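Local coordinates for protein Beta/alpha-amylase (Paenibacillus polymyxa, PDB 3VOC) that hydrolyses alpha-1,4-glucosidic linkages of starch, the crystallised part being the beta-amylase domain, which removes maltose units from non-reducing chain ends, at residues 46-51 against 130-135; 55-60 against 141-146; 135-140 against 261-266; 151-156 against 316-321; 162-167 against 255-260. All coordinates share one frame; numbering follows the deposited sequence.

Contact 1 (46-51 against 130-135). With CA (calcium ion), chain B.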
# COMPACT_ATOMS: atom_id res chain seq x y z
N TYR A 46 -15.27 8.90 -2.88
CA TYR A 46 -16.56 8.96 -2.20
C TYR A 46 -16.73 10.21 -1.36
O TYR A 46 -17.86 10.66 -1.16
CB TYR A 46 -16.73 7.77 -1.25
CG TYR A 46 -17.19 6.46 -1.86
CD1 TYR A 46 -17.14 6.24 -3.23
CD2 TYR A 46 -17.62 5.41 -1.04
CE1 TYR A 46 -17.54 5.02 -3.79
CE2 TYR A 46 -18.03 4.18 -1.58
CZ TYR A 46 -17.98 3.99 -2.95
OH TYR A 46 -18.36 2.79 -3.50
N VAL A 47 -15.64 10.73 -0.81
CA VAL A 47 -15.77 11.71 0.27
C VAL A 47 -15.39 13.14 -0.12
O VAL A 47 -15.69 14.06 0.63
CB VAL A 47 -14.98 11.30 1.55
CG1 VAL A 47 -15.42 9.91 2.03
CG2 VAL A 47 -13.45 11.32 1.31
N GLU A 48 -14.73 13.33 -1.25
CA GLU A 48 -14.42 14.67 -1.74
C GLU A 48 -14.68 14.73 -3.25
O GLU A 48 -13.87 15.24 -4.01
CB GLU A 48 -12.97 15.06 -1.38
CG GLU A 48 -12.66 16.57 -1.42
CD GLU A 48 -11.21 16.90 -1.10
OE1 GLU A 48 -10.46 16.03 -0.57
OE2 GLU A 48 -10.79 18.05 -1.38
N SER A 49 -15.83 14.21 -3.68
CA SER A 49 -16.12 14.03 -5.10
C SER A 49 -16.63 15.30 -5.78
O SER A 49 -16.36 15.53 -6.96
CB SER A 49 -17.14 12.91 -5.34
OG SER A 49 -18.42 13.26 -4.82
N ALA A 50 -17.34 16.13 -5.02
CA ALA A 50 -18.10 17.24 -5.62
C ALA A 50 -17.21 18.42 -6.02
O ALA A 50 -17.55 19.16 -6.95
CB ALA A 50 -19.21 17.69 -4.66
N GLY A 51 -16.11 18.60 -5.31
CA GLY A 51 -15.23 19.75 -5.53
C GLY A 51 -14.14 19.77 -4.49
O GLY A 51 -14.25 19.11 -3.46
N GLY A 130 0.75 16.47 -1.28
CA GLY A 130 0.85 16.63 0.18
C GLY A 130 -0.25 17.53 0.73
O GLY A 130 -0.88 17.22 1.75
N LYS A 131 -0.49 18.64 0.04
CA LYS A 131 -1.50 19.62 0.45
C LYS A 131 -2.87 18.97 0.43
O LYS A 131 -3.62 19.09 1.39
CB LYS A 131 -1.48 20.86 -0.47
CG LYS A 131 -2.46 21.94 -0.04
CD LYS A 131 -2.40 23.18 -0.94
CE LYS A 131 -3.35 24.26 -0.41
NZ LYS A 131 -3.64 25.28 -1.45
N GLN A 132 -3.21 18.31 -0.68
CA GLN A 132 -4.50 17.62 -0.78
C GLN A 132 -4.72 16.58 0.34
O GLN A 132 -5.80 16.52 0.91
CB GLN A 132 -4.70 16.98 -2.16
CG GLN A 132 -4.97 18.00 -3.29
CD GLN A 132 -6.22 18.85 -3.07
OE1 GLN A 132 -7.22 18.39 -2.51
NE2 GLN A 132 -6.17 20.09 -3.54
N TYR A 133 -3.69 15.79 0.66
CA TYR A 133 -3.86 14.77 1.70
C TYR A 133 -4.00 15.43 3.07
O TYR A 133 -4.77 14.97 3.90
CB TYR A 133 -2.68 13.79 1.73
CG TYR A 133 -2.58 12.79 0.57
CD1 TYR A 133 -3.14 13.05 -0.69
CD2 TYR A 133 -1.87 11.60 0.72
CE1 TYR A 133 -3.01 12.13 -1.75
CE2 TYR A 133 -1.73 10.68 -0.33
CZ TYR A 133 -2.29 10.97 -1.56
OH TYR A 133 -2.14 10.07 -2.59
N ASP A 134 -3.24 16.49 3.28
CA ASP A 134 -3.33 17.28 4.53
C ASP A 134 -4.76 17.79 4.74
O ASP A 134 -5.32 17.64 5.84
CB ASP A 134 -2.30 18.43 4.48
CG ASP A 134 -2.16 19.18 5.80
OD1 ASP A 134 -2.52 18.66 6.87
OD2 ASP A 134 -1.66 20.32 5.76
N GLU A 135 -5.38 18.38 3.71
CA GLU A 135 -6.77 18.82 3.80
C GLU A 135 -7.74 17.67 4.09
O GLU A 135 -8.69 17.83 4.86
CB GLU A 135 -7.23 19.51 2.51
CG GLU A 135 -6.45 20.77 2.13
CD GLU A 135 -6.76 21.23 0.72
OE1 GLU A 135 -7.06 20.39 -0.16
OE2 GLU A 135 -6.70 22.46 0.48
CA CA B . -8.79 19.25 -1.02
O HOH W 1 -8.37 17.33 0.25

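Contact 2 (55-60 against 141-146)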
# COMPACT_ATOMS: atom_id res chain seq x y z
N PHE A 55 -16.81 18.16 1.03
CA PHE A 55 -16.77 16.80 1.57
C PHE A 55 -18.15 16.21 1.76
O PHE A 55 -19.12 16.93 2.00
CB PHE A 55 -16.00 16.79 2.90
CG PHE A 55 -14.56 17.15 2.75
CD1 PHE A 55 -13.62 16.17 2.34
CD2 PHE A 55 -14.12 18.44 3.00
CE1 PHE A 55 -12.28 16.50 2.18
CE2 PHE A 55 -12.78 18.78 2.84
CZ PHE A 55 -11.86 17.80 2.42
N ASP A 56 -18.23 14.89 1.64
CA ASP A 56 -19.44 14.15 1.98
C ASP A 56 -19.00 12.92 2.77
O ASP A 56 -18.53 11.94 2.19
CB ASP A 56 -20.20 13.73 0.72
CG ASP A 56 -21.54 13.05 1.03
OD1 ASP A 56 -21.86 12.82 2.22
OD2 ASP A 56 -22.28 12.75 0.08
N TRP A 57 -19.11 13.01 4.09
CA TRP A 57 -18.72 11.91 4.97
C TRP A 57 -19.90 11.06 5.42
O TRP A 57 -19.72 10.13 6.20
CB TRP A 57 -17.99 12.46 6.22
CG TRP A 57 -16.68 13.13 5.91
CD1 TRP A 57 -16.44 14.48 5.91
CD2 TRP A 57 -15.44 12.50 5.57
NE1 TRP A 57 -15.12 14.72 5.60
CE2 TRP A 57 -14.49 13.53 5.39
CE3 TRP A 57 -15.04 11.17 5.43
CZ2 TRP A 57 -13.15 13.26 5.05
CZ3 TRP A 57 -13.72 10.90 5.09
CH2 TRP A 57 -12.79 11.94 4.91
N SER A 58 -21.11 11.36 4.92
CA SER A 58 -22.33 10.76 5.51
C SER A 58 -22.37 9.23 5.40
O SER A 58 -22.71 8.55 6.36
CB SER A 58 -23.62 11.38 4.93
OG SER A 58 -23.70 11.20 3.52
N TYR A 59 -21.99 8.70 4.25
CA TYR A 59 -21.92 7.24 4.11
C TYR A 59 -20.97 6.58 5.12
O TYR A 59 -21.27 5.53 5.70
CB TYR A 59 -21.55 6.86 2.67
CG TYR A 59 -21.18 5.40 2.49
CD1 TYR A 59 -22.16 4.42 2.37
CD2 TYR A 59 -19.83 5.01 2.41
CE1 TYR A 59 -21.82 3.07 2.19
CE2 TYR A 59 -19.48 3.67 2.21
CZ TYR A 59 -20.48 2.71 2.10
OH TYR A 59 -20.14 1.38 1.92
N TYR A 60 -19.81 7.19 5.35
CA TYR A 60 -18.86 6.61 6.30
C TYR A 60 -19.25 6.81 7.75
O TYR A 60 -18.88 6.01 8.60
CB TYR A 60 -17.43 7.05 6.01
CG TYR A 60 -16.89 6.36 4.80
CD1 TYR A 60 -16.62 4.99 4.82
CD2 TYR A 60 -16.68 7.07 3.59
CE1 TYR A 60 -16.14 4.33 3.69
CE2 TYR A 60 -16.18 6.41 2.44
CZ TYR A 60 -15.92 5.04 2.51
OH TYR A 60 -15.44 4.35 1.42
N ALA A 141 -10.39 14.10 10.51
CA ALA A 141 -10.19 14.30 11.93
C ALA A 141 -11.34 15.12 12.51
O ALA A 141 -11.90 14.77 13.55
CB ALA A 141 -8.85 15.00 12.18
N GLU A 142 -11.70 16.20 11.81
CA GLU A 142 -12.79 17.07 12.23
C GLU A 142 -14.15 16.35 12.24
O GLU A 142 -14.94 16.51 13.17
CB GLU A 142 -12.83 18.29 11.29
CG GLU A 142 -13.77 19.40 11.72
CD GLU A 142 -13.44 20.71 11.03
OE1 GLU A 142 -13.74 20.84 9.81
OE2 GLU A 142 -12.88 21.62 11.70
N ASN A 143 -14.40 15.53 11.23
CA ASN A 143 -15.69 14.85 11.13
C ASN A 143 -15.85 13.61 12.00
O ASN A 143 -16.97 13.23 12.37
CB ASN A 143 -16.01 14.52 9.68
CG ASN A 143 -16.51 15.72 8.92
OD1 ASN A 143 -17.72 15.94 8.83
ND2 ASN A 143 -15.60 16.53 8.41
N PHE A 144 -14.72 12.99 12.34
CA PHE A 144 -14.73 11.74 13.08
C PHE A 144 -14.17 11.80 14.49
O PHE A 144 -14.06 10.77 15.15
CB PHE A 144 -14.09 10.64 12.24
CG PHE A 144 -14.96 10.21 11.09
CD1 PHE A 144 -15.81 9.11 11.21
CD2 PHE A 144 -14.98 10.94 9.90
CE1 PHE A 144 -16.63 8.72 10.15
CE2 PHE A 144 -15.80 10.55 8.83
CZ PHE A 144 -16.62 9.46 8.97
N ALA A 145 -13.83 13.01 14.94
CA ALA A 145 -13.37 13.25 16.31
C ALA A 145 -14.33 12.67 17.35
O ALA A 145 -13.89 12.10 18.36
CB ALA A 145 -13.17 14.77 16.55
N GLY A 146 -15.64 12.77 17.10
CA GLY A 146 -16.65 12.20 18.01
C GLY A 146 -16.69 10.66 18.03
O GLY A 146 -17.41 10.06 18.83

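Contact 3 (135-140 against 261-266). With CA (calcium ion), chain B.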
# COMPACT_ATOMS: atom_id res chain seq x y z
N GLU A 135 -5.38 18.38 3.71
CA GLU A 135 -6.77 18.82 3.80
C GLU A 135 -7.74 17.67 4.09
O GLU A 135 -8.69 17.83 4.86
CB GLU A 135 -7.23 19.51 2.51
CG GLU A 135 -6.45 20.77 2.13
CD GLU A 135 -6.76 21.23 0.72
OE1 GLU A 135 -7.06 20.39 -0.16
OE2 GLU A 135 -6.70 22.46 0.48
N LEU A 136 -7.51 16.53 3.43
CA LEU A 136 -8.40 15.37 3.60
C LEU A 136 -8.28 14.78 5.01
O LEU A 136 -9.29 14.40 5.64
CB LEU A 136 -8.10 14.32 2.53
CG LEU A 136 -8.83 12.97 2.64
CD1 LEU A 136 -10.32 13.19 2.42
CD2 LEU A 136 -8.28 11.98 1.63
N TYR A 137 -7.05 14.71 5.53
CA TYR A 137 -6.83 14.16 6.87
C TYR A 137 -7.45 15.10 7.91
O TYR A 137 -8.04 14.66 8.91
CB TYR A 137 -5.34 13.97 7.16
CG TYR A 137 -4.58 12.96 6.29
CD1 TYR A 137 -5.24 12.05 5.48
CD2 TYR A 137 -3.18 12.93 6.30
CE1 TYR A 137 -4.52 11.11 4.69
CE2 TYR A 137 -2.45 12.01 5.53
CZ TYR A 137 -3.13 11.11 4.73
OH TYR A 137 -2.41 10.22 3.99
N ALA A 138 -7.30 16.40 7.68
CA ALA A 138 -7.89 17.43 8.54
C ALA A 138 -9.40 17.27 8.58
O ALA A 138 -10.01 17.28 9.64
CB ALA A 138 -7.50 18.84 8.04
N SER A 139 -10.00 17.12 7.40
CA SER A 139 -11.42 16.95 7.33
C SER A 139 -11.88 15.68 8.03
O SER A 139 -12.89 15.69 8.74
CB SER A 139 -11.93 16.96 5.88
OG SER A 139 -13.34 17.00 5.90
N PHE A 140 -11.14 14.58 7.84
CA PHE A 140 -11.50 13.33 8.52
C PHE A 140 -11.47 13.49 10.03
O PHE A 140 -12.39 13.08 10.74
CB PHE A 140 -10.55 12.17 8.12
CG PHE A 140 -10.90 10.88 8.77
CD1 PHE A 140 -11.97 10.10 8.31
CD2 PHE A 140 -10.21 10.45 9.89
CE1 PHE A 140 -12.33 8.90 8.96
CE2 PHE A 140 -10.56 9.26 10.54
CZ PHE A 140 -11.61 8.50 10.08
N GLY A 261 2.97 10.86 6.27
CA GLY A 261 3.10 10.51 7.68
C GLY A 261 3.03 11.76 8.56
O GLY A 261 2.36 11.76 9.58
N ALA A 262 3.73 12.81 8.15
CA ALA A 262 3.78 14.04 8.93
C ALA A 262 2.41 14.71 8.92
O ALA A 262 1.95 15.21 9.95
CB ALA A 262 4.87 14.98 8.39
N ALA A 263 1.75 14.71 7.76
CA ALA A 263 0.40 15.26 7.68
C ALA A 263 -0.58 14.46 8.54
O ALA A 263 -1.46 15.03 9.16
CB ALA A 263 -0.09 15.35 6.21
N ALA A 264 -0.43 13.14 8.56
CA ALA A 264 -1.34 12.31 9.36
C ALA A 264 -1.12 12.58 10.84
O ALA A 264 -2.08 12.77 11.61
CB ALA A 264 -1.16 10.84 9.05
N HIS A 265 0.15 12.61 11.25
CA HIS A 265 0.48 12.88 12.64
C HIS A 265 -0.04 14.24 13.07
O HIS A 265 -0.61 14.38 14.15
CB HIS A 265 1.99 12.78 12.89
CG HIS A 265 2.45 11.38 13.14
ND1 HIS A 265 2.16 10.70 14.31
CD2 HIS A 265 3.19 10.54 12.38
CE1 HIS A 265 2.69 9.49 14.25
NE2 HIS A 265 3.32 9.37 13.09
N LYS A 266 0.12 15.22 12.20
CA LYS A 266 -0.28 16.58 12.54
C LYS A 266 -1.78 16.67 12.79
O LYS A 266 -2.22 17.32 13.75
CB LYS A 266 0.13 17.55 11.42
CG LYS A 266 -0.23 19.02 11.71
CD LYS A 266 0.13 19.90 10.52
CE LYS A 266 -0.92 19.79 9.42
NZ LYS A 266 -0.80 20.86 8.39
CA CA B . -8.79 19.25 -1.02
O HOH W 1 -8.37 17.33 0.25

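Contact 4 (151-156 against 316-321)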
# COMPACT_ATOMS: atom_id res chain seq x y z
N ILE A 151 -12.00 4.07 17.28
CA ILE A 151 -10.91 4.02 16.29
C ILE A 151 -9.58 3.74 17.01
O ILE A 151 -9.04 4.61 17.68
CB ILE A 151 -10.84 5.31 15.44
CG1 ILE A 151 -12.13 5.49 14.63
CG2 ILE A 151 -9.62 5.29 14.50
CD1 ILE A 151 -12.22 6.82 13.90
N PRO A 152 -9.07 2.50 16.89
CA PRO A 152 -7.85 2.15 17.62
C PRO A 152 -6.56 2.37 16.82
O PRO A 152 -5.47 2.27 17.38
CB PRO A 152 -8.03 0.66 17.87
CG PRO A 152 -8.78 0.18 16.65
CD PRO A 152 -9.67 1.33 16.22
N LYS A 153 -6.70 2.66 15.53
CA LYS A 153 -5.58 2.68 14.60
C LYS A 153 -6.10 3.29 13.31
O LYS A 153 -7.28 3.14 12.98
CB LYS A 153 -5.06 1.25 14.38
CG LYS A 153 -3.83 1.15 13.51
CD LYS A 153 -3.00 -0.06 13.90
CE LYS A 153 -1.52 0.17 13.52
NZ LYS A 153 -0.60 -0.85 14.09
N ILE A 154 -5.23 4.00 12.59
CA ILE A 154 -5.60 4.57 11.29
C ILE A 154 -4.57 4.18 10.24
O ILE A 154 -3.38 4.22 10.53
CB ILE A 154 -5.69 6.13 11.36
CG1 ILE A 154 -6.75 6.55 12.40
CG2 ILE A 154 -6.00 6.72 9.97
CD1 ILE A 154 -6.76 8.04 12.79
N TYR A 155 -5.04 3.80 9.04
CA TYR A 155 -4.12 3.49 7.93
C TYR A 155 -4.08 4.61 6.90
O TYR A 155 -5.09 5.28 6.65
CB TYR A 155 -4.46 2.15 7.25
CG TYR A 155 -4.19 0.92 8.12
CD1 TYR A 155 -3.03 0.84 8.91
CD2 TYR A 155 -5.08 -0.16 8.15
CE1 TYR A 155 -2.78 -0.29 9.74
CE2 TYR A 155 -4.83 -1.29 8.96
CZ TYR A 155 -3.68 -1.35 9.75
OH TYR A 155 -3.43 -2.46 10.56
N LEU A 156 -2.90 4.80 6.30
CA LEU A 156 -2.75 5.72 5.18
C LEU A 156 -2.59 4.89 3.92
O LEU A 156 -2.14 3.74 3.99
CB LEU A 156 -1.51 6.58 5.36
CG LEU A 156 -1.41 7.34 6.69
CD1 LEU A 156 -0.16 8.19 6.69
CD2 LEU A 156 -2.68 8.18 6.98
N ASP A 316 7.52 7.35 12.18
CA ASP A 316 6.70 6.85 13.28
C ASP A 316 5.37 6.33 12.73
O ASP A 316 4.29 6.78 13.14
CB ASP A 316 6.49 7.92 14.36
CG ASP A 316 5.82 7.36 15.60
OD1 ASP A 316 6.11 6.21 15.95
OD2 ASP A 316 5.00 8.07 16.22
N LEU A 317 5.49 5.40 11.78
CA LEU A 317 4.38 4.66 11.18
C LEU A 317 4.57 3.17 11.38
O LEU A 317 5.71 2.65 11.29
CB LEU A 317 4.28 4.94 9.68
CG LEU A 317 4.04 6.42 9.29
CD1 LEU A 317 4.16 6.61 7.79
CD2 LEU A 317 2.68 6.92 9.77
N ASP A 318 3.48 2.47 11.66
CA ASP A 318 3.52 1.02 11.75
C ASP A 318 3.49 0.43 10.35
O ASP A 318 3.03 1.08 9.42
CB ASP A 318 2.33 0.50 12.57
CG ASP A 318 2.44 0.84 14.05
OD1 ASP A 318 3.43 1.45 14.48
OD2 ASP A 318 1.52 0.46 14.80
N LEU A 319 3.99 -0.79 10.21
CA LEU A 319 4.12 -1.40 8.89
C LEU A 319 3.13 -2.55 8.74
O LEU A 319 3.10 -3.46 9.58
CB LEU A 319 5.55 -1.91 8.66
CG LEU A 319 5.81 -2.78 7.42
CD1 LEU A 319 5.54 -1.95 6.21
CD2 LEU A 319 7.26 -3.30 7.40
N THR A 320 2.32 -2.49 7.69
CA THR A 320 1.46 -3.60 7.32
C THR A 320 2.13 -4.32 6.15
O THR A 320 2.52 -3.69 5.15
CB THR A 320 0.04 -3.13 6.95
OG1 THR A 320 -0.58 -2.56 8.10
CG2 THR A 320 -0.82 -4.29 6.39
N PHE A 321 2.28 -5.62 6.28
CA PHE A 321 2.75 -6.41 5.17
C PHE A 321 1.72 -7.47 4.83
O PHE A 321 0.77 -7.68 5.59
CB PHE A 321 4.15 -7.01 5.43
CG PHE A 321 4.86 -7.44 4.17
CD1 PHE A 321 5.19 -6.49 3.20
CD2 PHE A 321 5.15 -8.78 3.93
CE1 PHE A 321 5.81 -6.88 2.00
CE2 PHE A 321 5.79 -9.18 2.73
CZ PHE A 321 6.12 -8.23 1.77

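Contact 5 (162-167 against 255-260)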
# COMPACT_ATOMS: atom_id res chain seq x y z
N GLY A 162 -3.64 1.14 -2.16
CA GLY A 162 -3.34 1.38 -0.76
C GLY A 162 -1.94 1.01 -0.31
O GLY A 162 -1.68 0.87 0.89
N GLU A 163 -1.02 0.89 -1.27
CA GLU A 163 0.34 0.44 -0.98
C GLU A 163 1.36 1.48 -1.35
O GLU A 163 1.23 2.16 -2.37
CB GLU A 163 0.61 -0.85 -1.76
CG GLU A 163 -0.31 -1.99 -1.32
CD GLU A 163 -0.16 -3.24 -2.19
OE1 GLU A 163 0.34 -3.15 -3.34
OE2 GLU A 163 -0.54 -4.32 -1.70
N LEU A 164 2.40 1.62 -0.54
CA LEU A 164 3.48 2.53 -0.89
C LEU A 164 4.33 1.90 -1.99
O LEU A 164 5.30 1.17 -1.71
CB LEU A 164 4.31 2.91 0.34
CG LEU A 164 5.48 3.88 0.16
CD1 LEU A 164 5.00 5.34 0.08
CD2 LEU A 164 6.48 3.74 1.31
N ARG A 165 3.96 2.17 -3.24
CA ARG A 165 4.68 1.65 -4.39
C ARG A 165 4.30 2.45 -5.62
O ARG A 165 3.38 3.28 -5.57
CB ARG A 165 4.37 0.16 -4.63
CG ARG A 165 2.89 -0.13 -4.96
CD ARG A 165 2.75 -1.53 -5.55
NE ARG A 165 1.35 -1.96 -5.69
CZ ARG A 165 0.61 -1.78 -6.78
NH1 ARG A 165 1.10 -1.13 -7.85
NH2 ARG A 165 -0.64 -2.24 -6.80
N TYR A 166 5.00 2.20 -6.73
CA TYR A 166 4.61 2.69 -8.04
C TYR A 166 3.55 1.78 -8.64
O TYR A 166 3.45 0.64 -8.21
CB TYR A 166 5.82 2.71 -8.96
CG TYR A 166 6.82 3.78 -8.58
CD1 TYR A 166 6.67 5.10 -9.03
CD2 TYR A 166 7.92 3.48 -7.77
CE1 TYR A 166 7.57 6.09 -8.69
CE2 TYR A 166 8.84 4.47 -7.41
CZ TYR A 166 8.66 5.78 -7.88
OH TYR A 166 9.56 6.78 -7.56
N PRO A 167 2.77 2.27 -9.62
CA PRO A 167 1.76 1.44 -10.27
C PRO A 167 2.40 0.54 -11.35
O PRO A 167 2.07 0.63 -12.54
CB PRO A 167 0.84 2.47 -10.92
CG PRO A 167 1.78 3.60 -11.30
CD PRO A 167 2.72 3.67 -10.10
N LYS A 255 10.23 9.82 0.47
CA LYS A 255 9.86 11.20 0.77
C LYS A 255 8.34 11.35 0.87
O LYS A 255 7.83 12.06 1.75
CB LYS A 255 10.42 12.18 -0.27
CG LYS A 255 10.06 13.63 0.05
CD LYS A 255 10.83 14.62 -0.82
CE LYS A 255 10.44 16.06 -0.49
NZ LYS A 255 10.94 17.02 -1.52
N HIS A 256 7.63 10.64 0.00
CA HIS A 256 6.18 10.65 0.03
C HIS A 256 5.67 10.12 1.38
O HIS A 256 4.77 10.70 1.98
CB HIS A 256 5.64 9.81 -1.14
CG HIS A 256 4.15 9.81 -1.25
ND1 HIS A 256 3.40 10.96 -1.40
CD2 HIS A 256 3.26 8.78 -1.25
CE1 HIS A 256 2.12 10.64 -1.47
NE2 HIS A 256 2.01 9.33 -1.38
N LEU A 257 6.25 9.01 1.84
CA LEU A 257 5.87 8.43 3.13
C LEU A 257 6.07 9.46 4.24
O LEU A 257 5.21 9.60 5.12
CB LEU A 257 6.69 7.17 3.43
CG LEU A 257 6.27 6.35 4.65
CD1 LEU A 257 4.90 5.69 4.41
CD2 LEU A 257 7.35 5.28 4.95
N GLY A 258 7.21 10.15 4.20
CA GLY A 258 7.52 11.23 5.15
C GLY A 258 6.46 12.33 5.14
O GLY A 258 6.01 12.81 6.20
N VAL A 259 6.09 12.76 3.94
CA VAL A 259 5.12 13.83 3.78
C VAL A 259 3.74 13.43 4.32
O VAL A 259 3.14 14.16 5.10
CB VAL A 259 5.03 14.27 2.29
CG1 VAL A 259 3.81 15.15 2.06
CG2 VAL A 259 6.32 14.98 1.88
N ILE A 260 3.24 12.25 3.92
CA ILE A 260 1.90 11.82 4.32
C ILE A 260 1.86 11.42 5.79
O ILE A 260 0.87 11.65 6.47
CB ILE A 260 1.30 10.74 3.37
CG1 ILE A 260 2.03 9.40 3.51
CG2 ILE A 260 1.34 11.27 1.93
CD1 ILE A 260 1.47 8.27 2.62

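Contact 1 (46-51 against 130-135)
E48 and Q132 meet across a calcium ion, in a metal site that ties the loop after helix 44-47 to helix 127-144 on the outside of the TIM barrel. One oxygen of each side chain touches the metal: E48 OE2 lies 2.4 Å from the ion, Q132 OE1 2.3 Å and E135 OE1 2.2 Å. E48 binds through that single oxygen. Its chain arrives fully stretched, with CG anti to the backbone N (chi1 -161°), and crosses the glutamine at about a right angle. Q132 instead bends at chi2 (-60°), which turns its amide oxygen to the ion. Being one helical turn apart, Q132 and E135 supply two ligands from the same face of the helix, while D52 and N53, further along the same loop, complete the protein ligands. A water 2.3 Å from the ion adds a bridge: it donates to E48 OE1 at 2.6 Å and to the backbone oxygen Q132 O at 2.8 Å. Oxygens that would otherwise repel one another are thus drawn together, probably by the charge of the ion. Further out, W44 NE1 donates to E48 OE1, so this oxygen takes bonds from both the indole and the water while OE2 holds the metal.

Contact 2 (55-60 against 141-146)
W57 and F144 both carry their rings with CG anti to the carbonyl carbon (chi1 -64° and -72°), and these torsions send the two groups out from facing backbones until they meet. The rings form an offset edge-to-face pair, the edge of F144 toward the face of W57, with planes 81° apart and 5.6 Å between the centroid of F144 and that of the six-membered ring of W57. The closest approach of the pair is W57 CE3 to F144 CE2 at 3.5 Å. N143 uses the five-membered ring instead: its CB stands over the face, 4.1 Å from the centroid, in a CH-pi contact, and its CG comes within 3.3 Å of W57 CD1. The amide bonds elsewhere, ND2 donating to S139 O and OD1 accepting from K61 NZ, which fixes its rotation, while W57 NE1 donates to S139 OG. An alanine in place of W57 would probably open a gap beside F144 and N143 and leave S139 OG without its indole donor. Next to CE2, F144 CZ rests 3.9 Å from Y60 CB. The turn that delivers W57 is held by D56, whose OD1 accepts from S58 N at 3.2 Å, a capping bond, and from S58 OG at 2.8 Å. Within the TIM barrel the contact joins the start of helix 58-69 to the last part of helix 127-144; W57 and Y60 also pack on V42 of strand 37-43 and V47 of helix 44-47, and F144 stacks on F140.

Contact 3 (135-140 against 261-266)
Y137 and A264 bring two helices of the TIM barrel's outer layer close together, their CA atoms only 6.3 Å apart. Helix 127-144 leads into barrel strand 153-156, and helix 240-268 leads into strand 275-279. Alanines on the second helix permit the approach, since the tyrosine ring can come right up to the backbone. Y137 has CG anti to the carbonyl carbon (chi1 -63°), and the rim of its ring, along CD2 and CE2, does the touching. CD2 lies 3.6 Å from A264 N, and A263 C sits at the ring edge, near its plane. The two methyl groups complete the contact: A263 CB is 3.9 Å from Y137 CD2, and A264 CB is 3.9 Å from Y137 CE2. No hydrogen bond crosses between the two segments, so the meeting is one of van der Waals contact with methyls and backbone. A polar tie lies beside it: K266 NZ, two residues after A264, forms a salt bridge with D134 OD2. The carboxylate of E135 reaches the calcium ion away from this interface. The ring of Y137 extends inward between the helices to the barrel wall, where it packs on I78 and its OH lies 3.6 Å from L156 CD2.

Contact 4 (151-156 against 316-321)
D318 OD2 receives K153 NZ in a 2.6 Å salt bridge across the inside of the TIM barrel and also pairs with R355 NE. The lysine uses the anti lone pair of OD2, away from the other oxygen, OD1, which makes a salt bridge with R275 NH2. K153 stands on the fourth strand, 153-156, and D318 on the sixth, 318-321; strand 275-279 runs between them, and the touching parts point 88° apart. The lysine chain is extended, with CG anti to its own backbone N (chi1 -176°), and so spans the gap to bring CE within 3.3 Å of D318 OD2 as well. Its ammonium has a second partner in N357 OD1. The buried carboxylate is thus surrounded by a lysine and two arginines, which probably keep it charged. A methionine at K153 would probably leave the carboxylate of D318 without one of its positive partners and N357 OD1 without this donor. Further along the strands, Y155 and T320 cross at about a right angle, the ring atom CE1 3.6 Å from T320 OG1. T320 also lies close to E359, the probable proton acceptor, and to K279, a probable substrate-binding residue, so this part of the contact borders the active site. On the helix-facing side of the barrel wall two leucines just meet, L156 CD1 lying 4.4 Å from L317 CD2.

Contact 5 (162-167 against 255-260)
L164 drives its branched end against H256 and L257, with CG anti to the backbone N (chi1 -179°), and chi2 of 79° spreads the two methyls over different partners. CD1 meets the imidazole at the edge, 4.1 Å from H256 CD2, while CD2 sits 4.0 Å from L257 CD1 and equally near L257 CB. The leucines cross at about a right angle, whereas the L164 and H256 side chains run antiparallel, one beside the other. Packing from its own helix lies on one face of H256: I260 CG2 is 3.5 Å above the ring plane, toward the rim. The contact packs the loop after the fourth strand of the TIM barrel, 153-156, on helix 240-268, and L164 also reaches L308 and F312 of helix 305-315. Immediately before L164 comes E163, the predicted proton donor. Its OE1 accepts from R165 NE in a 2.8 Å salt bridge, nearly straight at 172° and almost in the guanidinium plane, and is also hydrogen-bonded to S281 OG. The same guanidinium is held at a second corner, NH1 donating to Y166 O at 3.0 Å. Y166 turns to helix 240-268, where its ring stacks on Y249 and its OH bonds to Y249 O.

Helix 127-144 runs through contacts 1, 3 and 2, meeting along its length the calcium ion, helix 240-268 and helix 58-69; the centres of contacts 1 and 3 are 11 Å apart, and E135 belongs to both. Contacts 1 and 2 join directly where V47 O and D56 N approach to 2.9 Å. Helix 240-268 carries contact 5 and then, directly after it, contact 3, and both touch contact 4: A264 CB lies 3.7 Å from L156 CD1, and L257 CD1 lies 3.6 Å from L317 CD1. Contacts 4 and 5, centred 13 Å apart, border the active site, at T320 and E163 respectively, whereas the calcium ion lies on the outer side of helix 127-144.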